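Side-chain contacts in freshwater cyanophage protein (Microcystis phage Mic1, PDB 6L2W), which is of unknown function but is probably a structural protein of a cyanophage, with a novel fold in which helices pack on an antiparallel sheet: residues M2-S7 with E53-Y58; R74-G79 with L85-D90. All coordinates share one frame; numbering follows the deposited sequence.

Interaction 1. Residues M2-S7 with E53-Y58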
# COMPACT_ATOMS: atom_id res chain seq x y z
N MET B 2 -12.75 -15.20 1.84
CA MET B 2 -12.08 -14.05 1.26
C MET B 2 -12.34 -12.84 2.14
O MET B 2 -13.39 -12.73 2.77
CB MET B 2 -12.57 -13.76 -0.17
CG MET B 2 -11.71 -14.43 -1.18
SD MET B 2 -12.41 -14.11 -2.74
CE MET B 2 -11.87 -15.55 -3.66
N PHE B 3 -11.36 -11.95 2.17
CA PHE B 3 -11.46 -10.75 2.99
C PHE B 3 -10.94 -9.53 2.24
O PHE B 3 -10.21 -9.58 1.25
CB PHE B 3 -10.62 -10.84 4.28
CG PHE B 3 -10.84 -12.08 5.10
CD1 PHE B 3 -11.65 -12.04 6.23
CD2 PHE B 3 -10.21 -13.27 4.77
CE1 PHE B 3 -11.83 -13.18 7.00
CE2 PHE B 3 -10.40 -14.40 5.54
CZ PHE B 3 -11.21 -14.36 6.65
N VAL B 4 -11.22 -8.44 2.90
CA VAL B 4 -11.19 -7.15 2.38
C VAL B 4 -10.82 -6.22 3.54
O VAL B 4 -11.33 -6.39 4.68
CB VAL B 4 -12.58 -6.87 1.77
CG1 VAL B 4 -13.26 -5.66 2.36
CG2 VAL B 4 -12.49 -6.83 0.26
N ARG B 5 -9.88 -5.30 3.28
CA ARG B 5 -9.47 -4.31 4.27
C ARG B 5 -9.29 -2.95 3.59
O ARG B 5 -8.76 -2.82 2.48
CB ARG B 5 -8.17 -4.75 4.96
CG ARG B 5 -7.73 -3.82 6.07
CD ARG B 5 -6.67 -4.43 6.96
NE ARG B 5 -5.40 -4.57 6.28
CZ ARG B 5 -4.24 -4.85 6.88
NH1 ARG B 5 -4.18 -5.02 8.19
NH2 ARG B 5 -3.15 -4.95 6.15
N LEU B 6 -9.67 -1.92 4.32
CA LEU B 6 -9.63 -0.60 3.82
C LEU B 6 -8.60 0.17 4.64
O LEU B 6 -8.76 0.28 5.84
CB LEU B 6 -11.03 0.01 4.00
CG LEU B 6 -11.12 1.49 3.66
CD1 LEU B 6 -10.68 1.73 2.22
CD2 LEU B 6 -12.54 2.02 3.89
N SER B 7 -7.58 0.71 3.99
CA SER B 7 -6.56 1.44 4.71
C SER B 7 -6.59 2.94 4.35
O SER B 7 -7.06 3.34 3.27
CB SER B 7 -5.19 0.86 4.46
OG SER B 7 -5.18 -0.54 4.68
N GLU B 53 -21.43 -5.56 -2.47
CA GLU B 53 -22.06 -4.35 -2.94
C GLU B 53 -21.81 -3.21 -1.94
O GLU B 53 -21.42 -2.12 -2.32
CB GLU B 53 -23.56 -4.60 -3.12
CG GLU B 53 -24.22 -3.67 -4.11
CD GLU B 53 -25.31 -4.34 -4.93
OE1 GLU B 53 -24.97 -5.12 -5.86
OE2 GLU B 53 -26.51 -4.08 -4.65
N ASN B 54 -22.03 -3.47 -0.66
CA ASN B 54 -21.97 -2.40 0.34
C ASN B 54 -20.53 -1.91 0.49
O ASN B 54 -20.29 -0.74 0.71
CB ASN B 54 -22.53 -2.85 1.69
CG ASN B 54 -24.03 -3.13 1.65
OD1 ASN B 54 -24.49 -4.11 2.24
ND2 ASN B 54 -24.78 -2.30 0.94
N VAL B 55 -19.58 -2.82 0.44
CA VAL B 55 -18.18 -2.48 0.54
C VAL B 55 -17.80 -1.62 -0.68
O VAL B 55 -17.15 -0.58 -0.54
CB VAL B 55 -17.32 -3.75 0.67
CG1 VAL B 55 -15.90 -3.55 0.16
CG2 VAL B 55 -17.31 -4.28 2.10
N CYS B 56 -18.24 -2.02 -1.87
CA CYS B 56 -17.85 -1.27 -3.07
C CYS B 56 -18.44 0.14 -3.06
O CYS B 56 -17.83 1.08 -3.58
CB CYS B 56 -18.27 -1.97 -4.35
SG CYS B 56 -17.26 -3.43 -4.69
N GLU B 57 -19.62 0.25 -2.49
CA GLU B 57 -20.35 1.52 -2.48
C GLU B 57 -19.65 2.50 -1.53
O GLU B 57 -19.53 3.72 -1.80
CB GLU B 57 -21.81 1.28 -2.05
CG GLU B 57 -22.67 0.70 -3.17
CD GLU B 57 -24.17 0.62 -2.89
OE1 GLU B 57 -24.58 -0.19 -2.02
OE2 GLU B 57 -24.93 1.35 -3.57
N TYR B 58 -19.18 1.98 -0.41
CA TYR B 58 -18.55 2.85 0.54
C TYR B 58 -17.18 3.30 -0.01
O TYR B 58 -16.82 4.47 0.10
CB TYR B 58 -18.51 2.18 1.92
CG TYR B 58 -17.89 3.07 2.96
CD1 TYR B 58 -18.55 4.18 3.44
CD2 TYR B 58 -16.60 2.83 3.41
CE1 TYR B 58 -17.96 5.02 4.38
CE2 TYR B 58 -16.00 3.65 4.34
CZ TYR B 58 -16.67 4.76 4.83
OH TYR B 58 -16.06 5.55 5.76

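Interaction 2. Residues R74-G79 with L85-D90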
# COMPACT_ATOMS: atom_id res chain seq x y z
N ARG B 74 -4.70 -7.04 -6.55
CA ARG B 74 -5.79 -7.03 -5.55
C ARG B 74 -5.81 -5.75 -4.73
O ARG B 74 -6.15 -5.82 -3.57
CB ARG B 74 -5.61 -8.24 -4.64
CG ARG B 74 -4.28 -8.27 -3.91
CD ARG B 74 -4.10 -9.60 -3.21
NE ARG B 74 -2.89 -9.67 -2.43
CZ ARG B 74 -2.79 -9.29 -1.18
NH1 ARG B 74 -3.87 -9.00 -0.49
NH2 ARG B 74 -1.62 -9.19 -0.62
N TYR B 75 -5.50 -4.64 -5.33
CA TYR B 75 -5.50 -3.37 -4.63
C TYR B 75 -6.24 -2.33 -5.46
O TYR B 75 -6.11 -2.28 -6.67
CB TYR B 75 -4.07 -2.87 -4.39
CG TYR B 75 -3.16 -3.88 -3.74
CD1 TYR B 75 -2.43 -4.78 -4.49
CD2 TYR B 75 -3.06 -3.97 -2.37
CE1 TYR B 75 -1.60 -5.72 -3.90
CE2 TYR B 75 -2.23 -4.90 -1.76
CZ TYR B 75 -1.49 -5.78 -2.52
OH TYR B 75 -0.68 -6.71 -1.92
N TRP B 76 -6.97 -1.48 -4.76
CA TRP B 76 -7.68 -0.37 -5.34
C TRP B 76 -7.39 0.89 -4.54
O TRP B 76 -7.69 0.94 -3.36
CB TRP B 76 -9.19 -0.64 -5.36
CG TRP B 76 -9.59 -1.83 -6.18
CD1 TRP B 76 -10.09 -1.83 -7.45
CD2 TRP B 76 -9.51 -3.20 -5.78
NE1 TRP B 76 -10.32 -3.12 -7.88
CE2 TRP B 76 -9.99 -3.98 -6.87
CE3 TRP B 76 -9.08 -3.85 -4.62
CZ2 TRP B 76 -10.07 -5.37 -6.82
CZ3 TRP B 76 -9.15 -5.23 -4.58
CH2 TRP B 76 -9.62 -5.98 -5.67
N TYR B 77 -6.90 1.92 -5.21
CA TYR B 77 -6.52 3.17 -4.60
C TYR B 77 -7.56 4.26 -4.88
O TYR B 77 -8.22 4.27 -5.91
CB TYR B 77 -5.14 3.57 -5.11
CG TYR B 77 -4.02 2.84 -4.41
CD1 TYR B 77 -3.54 1.63 -4.88
CD2 TYR B 77 -3.49 3.33 -3.23
CE1 TYR B 77 -2.54 0.94 -4.22
CE2 TYR B 77 -2.47 2.67 -2.57
CZ TYR B 77 -2.00 1.46 -3.06
OH TYR B 77 -1.01 0.82 -2.38
N SER B 78 -7.64 5.19 -3.96
CA SER B 78 -8.51 6.36 -4.17
C SER B 78 -7.76 7.34 -5.08
O SER B 78 -6.54 7.28 -5.13
CB SER B 78 -8.91 6.98 -2.87
OG SER B 78 -7.80 7.52 -2.20
N GLY B 79 -8.46 8.22 -5.75
CA GLY B 79 -7.81 9.18 -6.65
C GLY B 79 -6.86 10.11 -5.93
O GLY B 79 -5.85 10.44 -6.51
N LEU B 85 -8.09 -0.08 -0.82
CA LEU B 85 -8.73 -1.34 -0.47
C LEU B 85 -7.83 -2.51 -0.88
O LEU B 85 -7.11 -2.45 -1.88
CB LEU B 85 -10.08 -1.41 -1.19
CG LEU B 85 -10.91 -2.66 -0.89
CD1 LEU B 85 -11.54 -2.56 0.49
CD2 LEU B 85 -11.96 -2.88 -1.96
N GLU B 86 -7.92 -3.59 -0.13
CA GLU B 86 -7.09 -4.75 -0.38
C GLU B 86 -7.96 -6.00 -0.30
O GLU B 86 -8.70 -6.16 0.63
CB GLU B 86 -5.96 -4.85 0.65
CG GLU B 86 -4.98 -5.99 0.41
CD GLU B 86 -3.85 -6.11 1.44
OE1 GLU B 86 -3.69 -5.18 2.29
OE2 GLU B 86 -3.15 -7.16 1.43
N LEU B 87 -7.86 -6.87 -1.27
CA LEU B 87 -8.59 -8.13 -1.18
C LEU B 87 -7.57 -9.24 -0.88
O LEU B 87 -6.51 -9.24 -1.51
CB LEU B 87 -9.29 -8.36 -2.52
CG LEU B 87 -9.78 -9.78 -2.78
CD1 LEU B 87 -11.09 -10.04 -2.05
CD2 LEU B 87 -9.95 -10.00 -4.26
N LYS B 88 -7.90 -10.18 0.03
CA LYS B 88 -7.07 -11.41 0.23
C LYS B 88 -7.95 -12.66 0.39
O LYS B 88 -9.15 -12.55 0.69
CB LYS B 88 -6.09 -11.24 1.40
CG LYS B 88 -6.62 -11.48 2.80
CD LYS B 88 -5.48 -11.76 3.78
CE LYS B 88 -5.73 -11.26 5.18
NZ LYS B 88 -6.26 -12.30 6.10
N SER B 89 -7.32 -13.77 0.10
CA SER B 89 -7.87 -15.14 0.24
C SER B 89 -6.96 -15.83 1.25
O SER B 89 -5.74 -15.75 1.07
CB SER B 89 -7.85 -15.83 -1.09
OG SER B 89 -7.92 -17.24 -0.97
N ASP B 90 -7.49 -16.47 2.29
CA ASP B 90 -6.62 -17.11 3.30
C ASP B 90 -6.29 -18.55 2.92
O ASP B 90 -5.67 -19.21 3.74
CB ASP B 90 -7.22 -17.07 4.71
CG ASP B 90 -8.55 -17.79 4.86
OD1 ASP B 90 -9.08 -18.26 3.86
OD2 ASP B 90 -9.04 -17.87 5.98

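Interaction 1. Residues M2-S7 with E53-Y58
Val4 and Val55 meet tip to tip, CG1 to CG1 at 4.0 Å, where helix 51-61 lies against strand 2-12. Two residues further along the strand and three along the helix, Leu6 meets Tyr58. The spacing follows from the secondary structures: alternate strand residues share one face of the sheet, and helix residues three apart lie on nearly the same side. The CB atoms of all four therefore point across the interface, while Arg5, on the opposite face of the strand, gives its NH1 to the carbonyl oxygen of Phe42.

In Val55, CG1 stands roughly anti to the backbone N (chi1 154°) and is thrown forward toward the strand, where CG1 of Val4 receives it. Being short and branched at CB, valine brings a methyl group forward without a long, flexible chain, and the backbones stay well apart, with 8.6 Å between the CA atoms of Val4 and Val55.

Leu6 and Tyr58 cross at about a right angle. The Leu6 methyl CD2 comes up to the rim of the tyrosine ring, near its plane, 3.9 Å from Tyr58 CE2, so the ring offers its edge and not its face. Leucine suits this place because its branch at CG carries a methyl out to that edge. With CG anti to the backbone N (chi1 -179°), Tyr58 stretches out from the helix to meet the strand; tyrosine is long enough for this span and, being partly exposed, also offers its ring to Lys28 in a cation-pi contact.

Leu25, Leu85 and Ile23 extend the same apolar layer around Val4 and Leu6. No hydrogen bond crosses between 2-7 and 53-58, so this helix-on-sheet contact probably rests on dispersion and the exclusion of water, with side-chain shape setting its fit.

Interaction 2. Residues R74-G79 with L85-D90
Arg74 grips Glu86 and Leu87 together across the beta hairpin of strands 75-77 and 83-89. Its NH1 donates to Leu87 O at 2.8 Å, almost straight (174°) and in the guanidinium plane, although it arrives above the carbonyl plane. The same nitrogen forms a salt bridge with Glu86 OE2, also 2.8 Å, on the oxygen's anti lone pair but more bent (137°); NH2 adds only a weak bond to OE2. With chi1 at 59°, CG sits between the backbone N and the carbonyl carbon, and the extended chain then passes alongside the Leu87 carbonyl, which brings NH1 to its oxygen. Tyr75 CZ lies over one guanidinium face, displaced toward the rim of that group, and NE makes a salt bridge with Asp40 of the second subunit, so arginine serves both hairpin and dimer.

The backbones are antiparallel. Trp76 and Leu85 form a hydrogen-bonded pair, Leu85 N to Trp76 O being 2.8 Å, and Leu87 N bonds to Arg74 O. Tyr75 and Glu86 are a non-hydrogen-bonded pair; the extended glutamate runs beside the ring, with CG 3.7 Å from Tyr75 CE2.

On the other face, Trp76's broad indole reaches both Leu85 and Leu87; Trp76 and Leu87 also touch helix 96-115, Leu85 touches Val4, and NE1 bonds to Asn103. Leu87 CB meets the indole at its edge, 3.7 Å from Trp76 CZ3.

Interactions 1 and 2 meet through the pairing of strands 2-12 and 83-89, which are neighbours in one sheet: probable backbone hydrogen bonds from Lys88 N to Phe3 O and from Glu86 N to Arg5 O lace 2-7 to 85-90. Interaction 1 is the more buried and joins a helix to the sheet entirely through apolar groups. Interaction 2 joins strand to strand, buries about three times as much surface and combines backbone bonds with a charged cluster. Its Trp76 and leucine face belongs to the interior; its Tyr75 and Glu86 face, to which the Arg74 guanidinium reaches across, is less buried, and Arg74 and Tyr75 meet the second subunit.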